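Local coordinates for 33-36 kDa outer membrane protein (Acinetobacter baumannii, PDB 6GIE) that probably forms a channel through the outer membrane as a porin-type beta barrel and is associated with carbapenem susceptibility, at residues Gln24-Gly29 against Thr50-Asn55; Lys60-Glu65 against Lys196-Ile201; Val77-Ile82 against Glu93-Gly98; Ala190-Thr195 against Glu211-Phe216. All blocks are in the same frame, centred on the assembly; numbering follows the deposited sequence.

Interaction 1. Residues Gln24-Gly29 against Thr50-Asn55; sequences QFEVQG and TYYFKN
Gln24 meets Tyr52 twice, through its backbone and through its side chain, at the end of a beta hairpin between strands 22-35 and 43-52 of the porin barrel. The backbone bond runs from Tyr52 N to Gln24 O (2.9 Å), and Glu26 and Thr50 form the next antiparallel hydrogen-bonded pair. From there the side chain of Gln24 reaches out over the corner in the chain at Phe53 and Lys54. Its CB lies loosely near Tyr52 O; CG rests against the backbone, 3.6 Å from Asn55 N; CD, anti to CA (chi2 -167°), lies near Tyr52 O and Asn55 N. At the tip NE2 donates to Tyr52 O at 3.0 Å, a bond bent to 138° at the hydrogen and tilted out of the amide plane.

On one face of the hairpin Phe25 and Tyr51 form a non-hydrogen-bonded pair. Their rings meet obliquely, centroids 5.2 Å apart and planes at 41°, with Phe25 CE2 coming to 3.3 Å from Tyr51 CD1. The ring of Phe25 also meets that of Phe296.

Glu26, Thr50 and Tyr52 face the barrel interior, where Glu26 is salt-bridged to Arg295. One water joins Glu26 OE1 to Tyr52 OH, and Thr50 OG1 is bonded to Ser76 OG. A second water sits 2.7 Å from Thr50 OG1 and donates to Glu26 O at 3.1 Å.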
loop_
_atom_site.group_PDB
_atom_site.type_symbol
_atom_site.label_atom_id
_atom_site.label_comp_id
_atom_site.label_asym_id
_atom_site.label_seq_id
_atom_site.Cartn_x
_atom_site.Cartn_y
_atom_site.Cartn_z
ATOM N N GLN A 24 4.847 -13.071 -11.764
ATOM C CA GLN A 24 5.619 -13.235 -10.525
ATOM C C GLN A 24 6.472 -12.007 -10.073
ATOM O O GLN A 24 7.050 -11.960 -8.949
ATOM C CB GLN A 24 6.473 -14.481 -10.657
ATOM C CG GLN A 24 5.873 -15.729 -10.051
ATOM C CD GLN A 24 6.877 -16.860 -9.930
ATOM O OE1 GLN A 24 7.398 -17.347 -10.933
ATOM N NE2 GLN A 24 7.191 -17.246 -8.689
ATOM N N PHE A 25 6.545 -10.997 -10.915
ATOM C CA PHE A 25 7.274 -9.774 -10.573
ATOM C C PHE A 25 6.517 -8.546 -10.916
ATOM O O PHE A 25 5.735 -8.516 -11.856
ATOM C CB PHE A 25 8.573 -9.666 -11.336
ATOM C CG PHE A 25 9.433 -10.872 -11.240
ATOM C CD1 PHE A 25 9.226 -11.962 -12.093
ATOM C CD2 PHE A 25 10.483 -10.910 -10.342
ATOM C CE1 PHE A 25 10.053 -13.070 -12.048
ATOM C CE2 PHE A 25 11.334 -12.030 -10.293
ATOM C CZ PHE A 25 11.111 -13.107 -11.147
ATOM N N GLU A 26 6.743 -7.513 -10.123
ATOM C CA GLU A 26 6.095 -6.245 -10.373
ATOM C C GLU A 26 7.123 -5.187 -10.077
ATOM O O GLU A 26 7.794 -5.253 -9.043
ATOM C CB GLU A 26 4.877 -6.055 -9.476
ATOM C CG GLU A 26 4.327 -4.638 -9.521
ATOM C CD GLU A 26 3.050 -4.453 -8.690
ATOM O OE1 GLU A 26 1.999 -5.072 -9.073
ATOM O OE2 GLU A 26 3.124 -3.614 -7.720
ATOM N N VAL A 27 7.304 -4.256 -10.994
ATOM C CA VAL A 27 8.130 -3.109 -10.680
ATOM C C VAL A 27 7.291 -1.887 -10.771
ATOM O O VAL A 27 6.375 -1.808 -11.593
ATOM C CB VAL A 27 9.430 -2.996 -11.533
ATOM C CG1 VAL A 27 10.323 -4.154 -11.199
ATOM C CG2 VAL A 27 9.127 -3.000 -12.994
ATOM N N GLN A 28 7.617 -0.932 -9.916
ATOM C CA GLN A 28 6.817 0.237 -9.804
ATOM C C GLN A 28 7.694 1.422 -9.572
ATOM O O GLN A 28 8.671 1.334 -8.810
ATOM C CB GLN A 28 5.800 0.113 -8.656
ATOM C CG GLN A 28 4.664 1.114 -8.798
ATOM C CD GLN A 28 3.877 1.301 -7.525
ATOM O OE1 GLN A 28 3.757 0.377 -6.708
ATOM N NE2 GLN A 28 3.351 2.514 -7.335
ATOM N N GLY A 29 7.347 2.512 -10.260
ATOM C CA GLY A 29 7.990 3.818 -10.128
ATOM C C GLY A 29 6.995 4.939 -9.840
ATOM O O GLY A 29 5.817 4.847 -10.184
ATOM N N THR A 50 9.005 -6.149 -6.553
ATOM C CA THR A 50 8.436 -7.242 -5.814
ATOM C C THR A 50 8.554 -8.638 -6.488
ATOM O O THR A 50 8.278 -8.823 -7.665
ATOM C CB THR A 50 6.958 -6.895 -5.446
ATOM O OG1 THR A 50 6.966 -5.618 -4.828
ATOM C CG2 THR A 50 6.426 -7.895 -4.419
ATOM N N TYR A 51 8.954 -9.607 -5.704
ATOM C CA TYR A 51 8.969 -10.996 -6.152
ATOM C C TYR A 51 7.941 -11.837 -5.372
ATOM O O TYR A 51 8.052 -12.015 -4.188
ATOM C CB TYR A 51 10.356 -11.579 -5.950
ATOM C CG TYR A 51 10.402 -13.064 -6.259
ATOM C CD1 TYR A 51 10.170 -13.509 -7.532
ATOM C CD2 TYR A 51 10.674 -14.013 -5.274
ATOM C CE1 TYR A 51 10.188 -14.852 -7.840
ATOM C CE2 TYR A 51 10.706 -15.367 -5.593
ATOM C CZ TYR A 51 10.442 -15.765 -6.886
ATOM O OH TYR A 51 10.463 -17.084 -7.283
ATOM N N TYR A 52 6.981 -12.393 -6.085
ATOM C CA TYR A 52 5.962 -13.246 -5.495
ATOM C C TYR A 52 6.445 -14.663 -5.588
ATOM O O TYR A 52 7.030 -15.087 -6.613
ATOM C CB TYR A 52 4.613 -13.039 -6.189
ATOM C CG TYR A 52 4.142 -11.594 -6.077
ATOM C CD1 TYR A 52 3.384 -11.200 -5.024
ATOM C CD2 TYR A 52 4.464 -10.641 -7.030
ATOM C CE1 TYR A 52 2.987 -9.899 -4.830
ATOM C CE2 TYR A 52 4.004 -9.313 -6.898
ATOM C CZ TYR A 52 3.251 -8.952 -5.765
ATOM O OH TYR A 52 2.753 -7.673 -5.535
ATOM N N PHE A 53 6.261 -15.400 -4.493
ATOM C CA PHE A 53 6.846 -16.749 -4.437
ATOM C C PHE A 53 6.058 -17.651 -5.345
ATOM O O PHE A 53 6.532 -18.638 -5.773
ATOM C CB PHE A 53 6.796 -17.312 -3.025
ATOM C CG PHE A 53 7.540 -16.496 -2.003
ATOM C CD1 PHE A 53 8.453 -15.502 -2.357
ATOM C CD2 PHE A 53 7.364 -16.771 -0.654
ATOM C CE1 PHE A 53 9.142 -14.781 -1.390
ATOM C CE2 PHE A 53 8.033 -16.045 0.300
ATOM C CZ PHE A 53 8.925 -15.070 -0.056
ATOM N N LYS A 54 4.814 -17.314 -5.623
ATOM C CA LYS A 54 4.031 -18.131 -6.520
ATOM C C LYS A 54 3.455 -17.196 -7.586
ATOM O O LYS A 54 3.394 -15.991 -7.362
ATOM C CB LYS A 54 2.965 -18.810 -5.661
ATOM C CG LYS A 54 1.767 -19.471 -6.335
ATOM C CD LYS A 54 1.181 -20.616 -5.486
ATOM C CE LYS A 54 1.053 -20.327 -3.976
ATOM N NZ LYS A 54 1.355 -21.542 -3.121
ATOM N N ASN A 55 3.136 -17.762 -8.748
ATOM C CA ASN A 55 2.394 -17.128 -9.787
ATOM C C ASN A 55 1.154 -16.447 -9.201
ATOM O O ASN A 55 0.432 -17.049 -8.400
ATOM C CB ASN A 55 1.988 -18.169 -10.816
ATOM C CG ASN A 55 1.515 -17.557 -12.109
ATOM O OD1 ASN A 55 1.625 -16.340 -12.332
ATOM N ND2 ASN A 55 0.992 -18.408 -12.997
HETATM O O HOH W 1 0.725 -7.004 -7.293
HETATM O O HOH W 2 6.627 -3.667 -6.601
#

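Interaction 2. Residues Lys60-Glu65 against Lys196-Ile201; sequences KGPLAE and KYVGNI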
loop_
_atom_site.group_PDB
_atom_site.type_symbol
_atom_site.label_atom_id
_atom_site.label_comp_id
_atom_site.label_asym_id
_atom_site.label_seq_id
_atom_site.Cartn_x
_atom_site.Cartn_y
_atom_site.Cartn_z
ATOM N N LYS A 60 -9.285 -12.847 -11.192
ATOM C CA LYS A 60 -10.445 -13.089 -10.292
ATOM C C LYS A 60 -11.024 -11.835 -9.621
ATOM O O LYS A 60 -11.905 -11.953 -8.784
ATOM C CB LYS A 60 -10.104 -14.134 -9.218
ATOM C CG LYS A 60 -9.350 -13.586 -8.010
ATOM C CD LYS A 60 -8.852 -14.727 -7.133
ATOM C CE LYS A 60 -7.659 -15.422 -7.765
ATOM N NZ LYS A 60 -7.261 -16.658 -7.050
ATOM N N GLY A 61 -10.532 -10.650 -9.983
ATOM C CA GLY A 61 -11.079 -9.377 -9.451
ATOM C C GLY A 61 -10.308 -8.148 -9.920
ATOM O O GLY A 61 -9.609 -8.173 -10.919
ATOM N N PRO A 62 -10.430 -7.045 -9.212
ATOM C CA PRO A 62 -9.633 -5.885 -9.681
ATOM C C PRO A 62 -8.105 -6.194 -9.811
ATOM O O PRO A 62 -7.488 -6.822 -8.878
ATOM C CB PRO A 62 -9.868 -4.859 -8.586
ATOM C CG PRO A 62 -10.282 -5.664 -7.342
ATOM C CD PRO A 62 -11.002 -6.863 -7.864
ATOM N N LEU A 63 -7.474 -5.780 -10.922
ATOM C CA LEU A 63 -6.076 -6.181 -11.183
ATOM C C LEU A 63 -5.183 -5.543 -10.141
ATOM O O LEU A 63 -4.216 -6.175 -9.675
ATOM C CB LEU A 63 -5.586 -5.792 -12.574
ATOM C CG LEU A 63 -6.197 -6.389 -13.835
ATOM C CD1 LEU A 63 -5.687 -5.672 -15.087
ATOM C CD2 LEU A 63 -5.874 -7.838 -13.954
ATOM N N ALA A 64 -5.499 -4.324 -9.693
ATOM C CA ALA A 64 -4.592 -3.713 -8.701
ATOM C C ALA A 64 -4.373 -4.570 -7.429
ATOM O O ALA A 64 -3.316 -4.442 -6.802
ATOM C CB ALA A 64 -5.038 -2.306 -8.305
ATOM N N GLU A 65 -5.369 -5.404 -7.059
ATOM C CA GLU A 65 -5.364 -6.095 -5.796
ATOM C C GLU A 65 -5.164 -7.593 -5.964
ATOM O O GLU A 65 -5.510 -8.357 -5.095
ATOM C CB GLU A 65 -6.704 -5.871 -5.038
ATOM C CG GLU A 65 -6.889 -4.449 -4.553
ATOM C CD GLU A 65 -5.877 -3.973 -3.506
ATOM O OE1 GLU A 65 -5.224 -4.785 -2.807
ATOM O OE2 GLU A 65 -5.672 -2.737 -3.415
ATOM N N LYS A 196 -7.571 -4.751 6.053
ATOM C CA LYS A 196 -7.713 -4.639 4.647
ATOM C C LYS A 196 -8.842 -5.485 4.086
ATOM O O LYS A 196 -8.965 -6.677 4.388
ATOM C CB LYS A 196 -6.407 -5.085 3.938
ATOM C CG LYS A 196 -6.330 -4.712 2.427
ATOM C CD LYS A 196 -4.889 -5.013 1.910
ATOM C CE LYS A 196 -4.718 -5.101 0.416
ATOM N NZ LYS A 196 -4.960 -3.786 -0.179
ATOM N N TYR A 197 -9.627 -4.890 3.180
ATOM C CA TYR A 197 -10.695 -5.677 2.521
ATOM C C TYR A 197 -10.703 -5.433 1.060
ATOM O O TYR A 197 -10.526 -4.295 0.628
ATOM C CB TYR A 197 -12.113 -5.336 3.109
ATOM C CG TYR A 197 -13.253 -6.094 2.419
ATOM C CD1 TYR A 197 -13.465 -7.445 2.663
ATOM C CD2 TYR A 197 -14.116 -5.460 1.559
ATOM C CE1 TYR A 197 -14.501 -8.109 2.049
ATOM C CE2 TYR A 197 -15.166 -6.133 0.960
ATOM C CZ TYR A 197 -15.337 -7.439 1.206
ATOM O OH TYR A 197 -16.325 -8.113 0.571
ATOM N N VAL A 198 -11.081 -6.464 0.306
ATOM C CA VAL A 198 -11.311 -6.308 -1.133
ATOM C C VAL A 198 -12.414 -7.248 -1.498
ATOM O O VAL A 198 -12.325 -8.433 -1.254
ATOM C CB VAL A 198 -10.037 -6.576 -1.991
ATOM C CG1 VAL A 198 -10.376 -6.496 -3.475
ATOM C CG2 VAL A 198 -9.000 -5.522 -1.700
ATOM N N GLY A 199 -13.520 -6.703 -1.980
ATOM C CA GLY A 199 -14.602 -7.516 -2.480
ATOM C C GLY A 199 -15.132 -7.068 -3.836
ATOM O O GLY A 199 -15.102 -5.875 -4.204
ATOM N N ASN A 200 -15.594 -8.061 -4.580
ATOM C CA ASN A 200 -16.342 -7.866 -5.814
ATOM C C ASN A 200 -17.732 -7.479 -5.464
ATOM O O ASN A 200 -18.251 -8.017 -4.506
ATOM C CB ASN A 200 -16.352 -9.161 -6.599
ATOM C CG ASN A 200 -14.968 -9.485 -7.144
ATOM O OD1 ASN A 200 -14.158 -8.586 -7.373
ATOM N ND2 ASN A 200 -14.693 -10.748 -7.342
ATOM N N ILE A 201 -18.342 -6.542 -6.192
ATOM C CA ILE A 201 -19.764 -6.310 -5.948
ATOM C C ILE A 201 -20.594 -7.288 -6.813
ATOM O O ILE A 201 -20.451 -7.343 -8.026
ATOM C CB ILE A 201 -20.205 -4.825 -6.046
ATOM C CG1 ILE A 201 -20.441 -4.400 -7.487
ATOM C CG2 ILE A 201 -19.206 -3.889 -5.362
ATOM C CD1 ILE A 201 -21.313 -3.177 -7.574
#
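Glu65 and Lys196 carry the charged part of this contact, reaching toward each other tip to tip. Lys196 is extended until its last torsion, where chi4 of 66° turns NZ aside to Glu65 OE1 at 2.8 Å. The ammonium approaches from above the carboxylate plane, 39° out of it. Glu65 itself is bent at chi2, and it occupies the N-cap position of the short helix that follows.

Apolar contact comes from Val198. Both its methyls pack on Glu65, CG2 against CG at 3.7 Å and CG1 against CB, and CG1 also meets Pro62 CG at 4.0 Å, tip to tip.

The polar contact at the other end is slight. Asn200 ND2 donates a weak but straight hydrogen bond to Lys60 O (3.4 Å, 169° at the hydrogen), and the same amide sets OD1 3.6 Å from Pro62 CD.

Together these contacts join a loop folded into the porin barrel, between strand 55-57 and helix 66-69, to the inward side of strand 190-200 in the wall. Lys196 NZ also has Glu211 of strand 207-216 as a salt-bridge partner and makes a cation-pi contact with Phe68 of helix 66-69, while Pro62 and Glu65 touch Phe229 of strand 220-229.

Interaction 3. Residues Val77-Ile82 against Glu93-Gly98; sequences VAYNYI and ESHTYG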
loop_
_atom_site.group_PDB
_atom_site.type_symbol
_atom_site.label_atom_id
_atom_site.label_comp_id
_atom_site.label_asym_id
_atom_site.label_seq_id
_atom_site.Cartn_x
_atom_site.Cartn_y
_atom_site.Cartn_z
ATOM N N VAL A 77 11.767 -4.982 -2.382
ATOM C CA VAL A 77 12.779 -4.040 -2.049
ATOM C C VAL A 77 12.378 -2.674 -2.588
ATOM O O VAL A 77 11.662 -2.577 -3.571
ATOM C CB VAL A 77 14.117 -4.489 -2.619
ATOM C CG1 VAL A 77 14.614 -5.783 -1.872
ATOM C CG2 VAL A 77 14.052 -4.633 -4.149
ATOM N N ALA A 78 12.836 -1.602 -1.953
ATOM C CA ALA A 78 12.484 -0.281 -2.410
ATOM C C ALA A 78 13.619 0.683 -2.160
ATOM O O ALA A 78 14.446 0.462 -1.296
ATOM C CB ALA A 78 11.147 0.220 -1.732
ATOM N N TYR A 79 13.610 1.753 -2.937
ATOM C CA TYR A 79 14.459 2.914 -2.763
ATOM C C TYR A 79 13.620 4.218 -2.868
ATOM O O TYR A 79 12.720 4.324 -3.716
ATOM C CB TYR A 79 15.559 2.899 -3.842
ATOM C CG TYR A 79 16.357 4.162 -3.944
ATOM C CD1 TYR A 79 17.091 4.635 -2.855
ATOM C CD2 TYR A 79 16.408 4.885 -5.146
ATOM C CE1 TYR A 79 17.861 5.785 -2.961
ATOM C CE2 TYR A 79 17.156 6.040 -5.251
ATOM C CZ TYR A 79 17.885 6.484 -4.155
ATOM O OH TYR A 79 18.646 7.626 -4.251
ATOM N N ASN A 80 13.922 5.188 -2.001
ATOM C CA ASN A 80 13.212 6.423 -1.951
ATOM C C ASN A 80 14.179 7.583 -1.834
ATOM O O ASN A 80 15.163 7.527 -1.093
ATOM C CB ASN A 80 12.250 6.477 -0.763
ATOM C CG ASN A 80 11.549 7.837 -0.667
ATOM O OD1 ASN A 80 11.951 8.725 0.110
ATOM N ND2 ASN A 80 10.535 8.036 -1.524
ATOM N N TYR A 81 13.844 8.661 -2.536
ATOM C CA TYR A 81 14.710 9.811 -2.686
ATOM C C TYR A 81 13.889 11.075 -2.358
ATOM O O TYR A 81 12.737 11.212 -2.812
ATOM C CB TYR A 81 15.196 9.814 -4.145
ATOM C CG TYR A 81 15.966 10.995 -4.595
ATOM C CD1 TYR A 81 17.160 11.348 -3.963
ATOM C CD2 TYR A 81 15.548 11.745 -5.684
ATOM C CE1 TYR A 81 17.905 12.439 -4.377
ATOM C CE2 TYR A 81 16.296 12.842 -6.121
ATOM C CZ TYR A 81 17.469 13.179 -5.460
ATOM O OH TYR A 81 18.218 14.248 -5.862
ATOM N N ILE A 82 14.468 11.984 -1.576
ATOM C CA ILE A 82 13.834 13.252 -1.314
ATOM C C ILE A 82 14.858 14.329 -1.439
ATOM O O ILE A 82 15.856 14.293 -0.732
ATOM C CB ILE A 82 13.218 13.347 0.085
ATOM C CG1 ILE A 82 12.193 12.255 0.287
ATOM C CG2 ILE A 82 12.534 14.707 0.280
ATOM C CD1 ILE A 82 11.635 12.256 1.690
ATOM N N GLU A 93 19.158 14.946 -1.025
ATOM C CA GLU A 93 19.110 15.370 0.365
ATOM C C GLU A 93 18.716 14.262 1.339
ATOM O O GLU A 93 19.076 14.322 2.516
ATOM C CB GLU A 93 18.153 16.534 0.514
ATOM C CG GLU A 93 18.765 17.879 0.157
ATOM C CD GLU A 93 19.136 18.711 1.369
ATOM O OE1 GLU A 93 18.955 18.218 2.492
ATOM O OE2 GLU A 93 19.605 19.861 1.208
ATOM N N SER A 94 17.976 13.258 0.887
ATOM C CA SER A 94 17.709 12.108 1.749
ATOM C C SER A 94 17.368 10.850 0.901
ATOM O O SER A 94 16.649 10.931 -0.084
ATOM C CB SER A 94 16.629 12.494 2.776
ATOM O OG SER A 94 15.874 11.412 3.262
ATOM N N HIS A 95 17.961 9.717 1.259
ATOM C CA HIS A 95 17.835 8.481 0.510
ATOM C C HIS A 95 17.345 7.421 1.480
ATOM O O HIS A 95 17.848 7.335 2.584
ATOM C CB HIS A 95 19.189 8.023 -0.023
ATOM C CG HIS A 95 19.839 8.952 -0.995
ATOM N ND1 HIS A 95 20.943 9.717 -0.672
ATOM C CD2 HIS A 95 19.615 9.163 -2.313
ATOM C CE1 HIS A 95 21.342 10.390 -1.736
ATOM N NE2 HIS A 95 20.553 10.070 -2.747
ATOM N N THR A 96 16.394 6.588 1.089
ATOM C CA THR A 96 15.965 5.478 1.964
ATOM C C THR A 96 15.884 4.174 1.167
ATOM O O THR A 96 15.342 4.149 0.063
ATOM C CB THR A 96 14.588 5.734 2.651
ATOM O OG1 THR A 96 14.660 6.926 3.458
ATOM C CG2 THR A 96 14.201 4.531 3.547
ATOM N N TYR A 97 16.437 3.110 1.753
ATOM C CA TYR A 97 16.466 1.761 1.188
ATOM C C TYR A 97 15.665 0.908 2.131
ATOM O O TYR A 97 15.757 1.055 3.320
ATOM C CB TYR A 97 17.886 1.210 1.118
ATOM C CG TYR A 97 18.813 2.094 0.337
ATOM C CD1 TYR A 97 19.481 3.172 0.956
ATOM C CD2 TYR A 97 19.033 1.884 -1.030
ATOM C CE1 TYR A 97 20.324 4.002 0.225
ATOM C CE2 TYR A 97 19.863 2.727 -1.768
ATOM C CZ TYR A 97 20.505 3.778 -1.140
ATOM O OH TYR A 97 21.347 4.623 -1.862
ATOM N N GLY A 98 14.851 0.043 1.589
ATOM C CA GLY A 98 13.991 -0.763 2.397
ATOM C C GLY A 98 13.756 -2.138 1.784
ATOM O O GLY A 98 13.843 -2.333 0.545
HETATM O O HOH W 3 14.745 9.199 1.538
#
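Different first torsions bring Tyr79 and Tyr97 alongside each other: in Tyr79 CG stands anti to the backbone N (chi1 169°), in Tyr97 anti to the carbonyl carbon (chi1 -57°). Tyr81 and His95 repeat the same two choices, and all four rings point the same way from one face of an antiparallel beta hairpin in the porin barrel, strand 74-83 against strand 94-105. They form an aromatic cluster on the outward face, the kind of surface that would meet lipid in an outer-membrane barrel.

Within the cluster the overlap is slight. Tyr79 and Tyr97 have planes 29° apart and centroids at 5.0 Å, near parallel but slid apart, so that the rings barely overlap. Tyr79 CD1 lies over a face of the Tyr97 ring, near its rim, and comes to 3.5 Å from Tyr97 CE2. Tyr81 and His95 are similarly displaced, Tyr81 CD1 being 3.7 Å from His95 CD2. His95 and Tyr79 meet rim to rim, but too closely in the model for the detail to be trusted.

Backbone hydrogen bonds set the register. Ala78 and Gly98 exchange two, as do Asn80 and Thr96; Ile82 N donates to Ser94 O, whereas the return bond from Ser94 N is weak.

Asn80, Ser94 and Thr96 point inward instead. Asn80 ND2 is bonded to Thr46 of strand 43-52 and Thr96 OG1 to Thr121 of strand 112-121, which ties the hairpin to both neighbours. Between the two strands a water donates to Asn80 O at 3.1 Å and lies 3.0 Å from both Ser94 OG and Thr96 OG1.

Interaction 4. Residues Ala190-Thr195 against Glu211-Phe216; sequences AVTART and EAFGVF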
loop_
_atom_site.group_PDB
_atom_site.type_symbol
_atom_site.label_atom_id
_atom_site.label_comp_id
_atom_site.label_asym_id
_atom_site.label_seq_id
_atom_site.Cartn_x
_atom_site.Cartn_y
_atom_site.Cartn_z
ATOM N N ALA A 190 6.053 1.948 18.622
ATOM C CA ALA A 190 4.609 2.004 18.484
ATOM C C ALA A 190 3.971 0.649 18.176
ATOM O O ALA A 190 4.589 -0.219 17.550
ATOM C CB ALA A 190 4.223 3.017 17.425
ATOM N N VAL A 191 2.747 0.468 18.650
ATOM C CA VAL A 191 1.945 -0.685 18.307
ATOM C C VAL A 191 1.149 -0.259 17.105
ATOM O O VAL A 191 0.753 0.905 17.002
ATOM C CB VAL A 191 0.932 -1.041 19.425
ATOM C CG1 VAL A 191 0.136 -2.284 19.034
ATOM C CG2 VAL A 191 1.652 -1.230 20.750
ATOM N N THR A 192 0.875 -1.182 16.195
ATOM C CA THR A 192 0.057 -0.828 15.052
ATOM C C THR A 192 -1.053 -1.795 14.877
ATOM O O THR A 192 -0.990 -2.955 15.334
ATOM C CB THR A 192 0.867 -0.852 13.767
ATOM O OG1 THR A 192 1.340 -2.187 13.532
ATOM C CG2 THR A 192 2.045 0.121 13.881
ATOM N N ALA A 193 -2.070 -1.336 14.167
ATOM C CA ALA A 193 -3.186 -2.204 13.832
ATOM C C ALA A 193 -3.598 -1.833 12.487
ATOM O O ALA A 193 -3.619 -0.621 12.147
ATOM C CB ALA A 193 -4.381 -2.011 14.774
ATOM N N ARG A 194 -4.009 -2.842 11.719
ATOM C CA ARG A 194 -4.621 -2.509 10.468
ATOM C C ARG A 194 -5.543 -3.564 9.884
ATOM O O ARG A 194 -5.443 -4.793 10.151
ATOM C CB ARG A 194 -3.498 -2.129 9.479
ATOM C CG ARG A 194 -2.674 -3.236 8.897
ATOM C CD ARG A 194 -1.727 -2.711 7.768
ATOM N NE ARG A 194 -0.933 -3.870 7.332
ATOM C CZ ARG A 194 -1.268 -4.651 6.332
ATOM N NH1 ARG A 194 -2.275 -4.351 5.537
ATOM N NH2 ARG A 194 -0.548 -5.712 6.063
ATOM N N THR A 195 -6.362 -3.086 8.962
ATOM C CA THR A 195 -7.281 -3.966 8.289
ATOM C C THR A 195 -7.270 -3.713 6.825
ATOM O O THR A 195 -6.966 -2.616 6.427
ATOM C CB THR A 195 -8.732 -3.776 8.783
ATOM O OG1 THR A 195 -9.191 -2.477 8.474
ATOM C CG2 THR A 195 -8.825 -3.971 10.238
ATOM N N GLU A 211 -8.889 0.070 3.294
ATOM C CA GLU A 211 -7.744 -0.129 4.212
ATOM C C GLU A 211 -7.782 0.945 5.312
ATOM O O GLU A 211 -8.003 2.157 5.046
ATOM C CB GLU A 211 -6.365 0.021 3.481
ATOM C CG GLU A 211 -5.893 -1.182 2.742
ATOM C CD GLU A 211 -4.356 -1.284 2.568
ATOM O OE1 GLU A 211 -3.581 -1.338 3.564
ATOM O OE2 GLU A 211 -3.926 -1.382 1.408
ATOM N N ALA A 212 -7.523 0.516 6.523
ATOM C CA ALA A 212 -7.515 1.387 7.691
ATOM C C ALA A 212 -6.317 1.025 8.548
ATOM O O ALA A 212 -5.838 -0.138 8.524
ATOM C CB ALA A 212 -8.798 1.194 8.485
ATOM N N PHE A 213 -5.821 2.022 9.270
ATOM C CA PHE A 213 -4.490 1.975 9.900
ATOM C C PHE A 213 -4.582 2.795 11.126
ATOM O O PHE A 213 -5.098 3.948 11.093
ATOM C CB PHE A 213 -3.422 2.610 8.981
ATOM C CG PHE A 213 -1.991 2.220 9.312
ATOM C CD1 PHE A 213 -1.528 0.917 9.102
ATOM C CD2 PHE A 213 -1.079 3.165 9.784
ATOM C CE1 PHE A 213 -0.209 0.557 9.390
ATOM C CE2 PHE A 213 0.245 2.808 10.056
ATOM C CZ PHE A 213 0.680 1.506 9.862
ATOM N N GLY A 214 -4.125 2.194 12.225
ATOM C CA GLY A 214 -3.898 2.919 13.467
ATOM C C GLY A 214 -2.489 2.683 13.984
ATOM O O GLY A 214 -1.966 1.576 13.919
ATOM N N VAL A 215 -1.887 3.764 14.481
ATOM C CA VAL A 215 -0.572 3.762 15.074
ATOM C C VAL A 215 -0.727 4.357 16.443
ATOM O O VAL A 215 -1.163 5.518 16.568
ATOM C CB VAL A 215 0.410 4.649 14.294
ATOM C CG1 VAL A 215 1.762 4.709 15.020
ATOM C CG2 VAL A 215 0.581 4.121 12.888
ATOM N N PHE A 216 -0.366 3.568 17.459
ATOM C CA PHE A 216 -0.666 3.878 18.868
ATOM C C PHE A 216 0.636 4.037 19.651
ATOM O O PHE A 216 1.389 3.080 19.795
ATOM C CB PHE A 216 -1.518 2.749 19.506
ATOM C CG PHE A 216 -2.823 2.525 18.805
ATOM C CD1 PHE A 216 -3.969 3.222 19.179
ATOM C CD2 PHE A 216 -2.911 1.626 17.760
ATOM C CE1 PHE A 216 -5.164 3.032 18.494
ATOM C CE2 PHE A 216 -4.105 1.428 17.085
ATOM C CZ PHE A 216 -5.240 2.123 17.470
#
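Arg194 and Phe213 cross at an oblique angle on the inward face of two antiparallel strands, with guanidinium and ring planes 33° apart. With chi1 at 75°, Arg194 CG sits between its own backbone N and carbonyl carbon, and beyond it the chain is extended to NE. This path carries the aliphatic part past the ring: CB lies 3.6 Å from Phe213 CD1, while CD comes in at the ring edge, in its plane. CB is also close to the backbone, 3.2 Å from Ala212 O.

Glu211 runs beside Arg194 and points the same way. Its OE1 is 3.8 Å from Arg194 NH1, a long salt bridge with the carboxylate and guanidinium turned 53° to each other. Both groups have stronger partners: Arg194 NE pairs with Glu140, and Glu211 OE2 with Lys196. The row of alternating charges probably stabilises each group in its charged form.

On the outward face Phe216 turns its edge to the neighbouring strand, CE2 reaching Ala193 CB at 4.2 Å. Back on the inward face, at the far end, Ala190 CB touches Val215 CG1 at 3.8 Å.

Three hydrogen-bonded pairs hold the strands, each with bonds in both directions; Gly214 N to Ala193 O, at 2.9 Å, is practically straight. Charged Arg194 and Glu211 inside, with Val191, Ala193 and Phe216 among the outward residues, on a regular antiparallel hairpin, fit the wall of a porin beta barrel.

In the fold
From the N terminus, interaction 1 closes first, pairing strands 22-35 and 43-52 with 20 residues between its segments, most of them in the same two strands. Interaction 2 then opens at 60-65 and closes 130 residues later on strand 190-200, bringing an inward-folded loop to a distant strand of the wall. Interaction 3 falls wholly within that span as a local hairpin; its strand 74-83 is the direct neighbour of strand 43-52 from interaction 1. Interaction 4 crosses interaction 2, since 190-195 precedes 196-201 and 211-216 follows it. These two share strand 190-200 and touch through the Lys196 to Glu211 salt bridge. Three hairpins thus belong to the barrel wall, and interaction 2 lays a loop against its inward side.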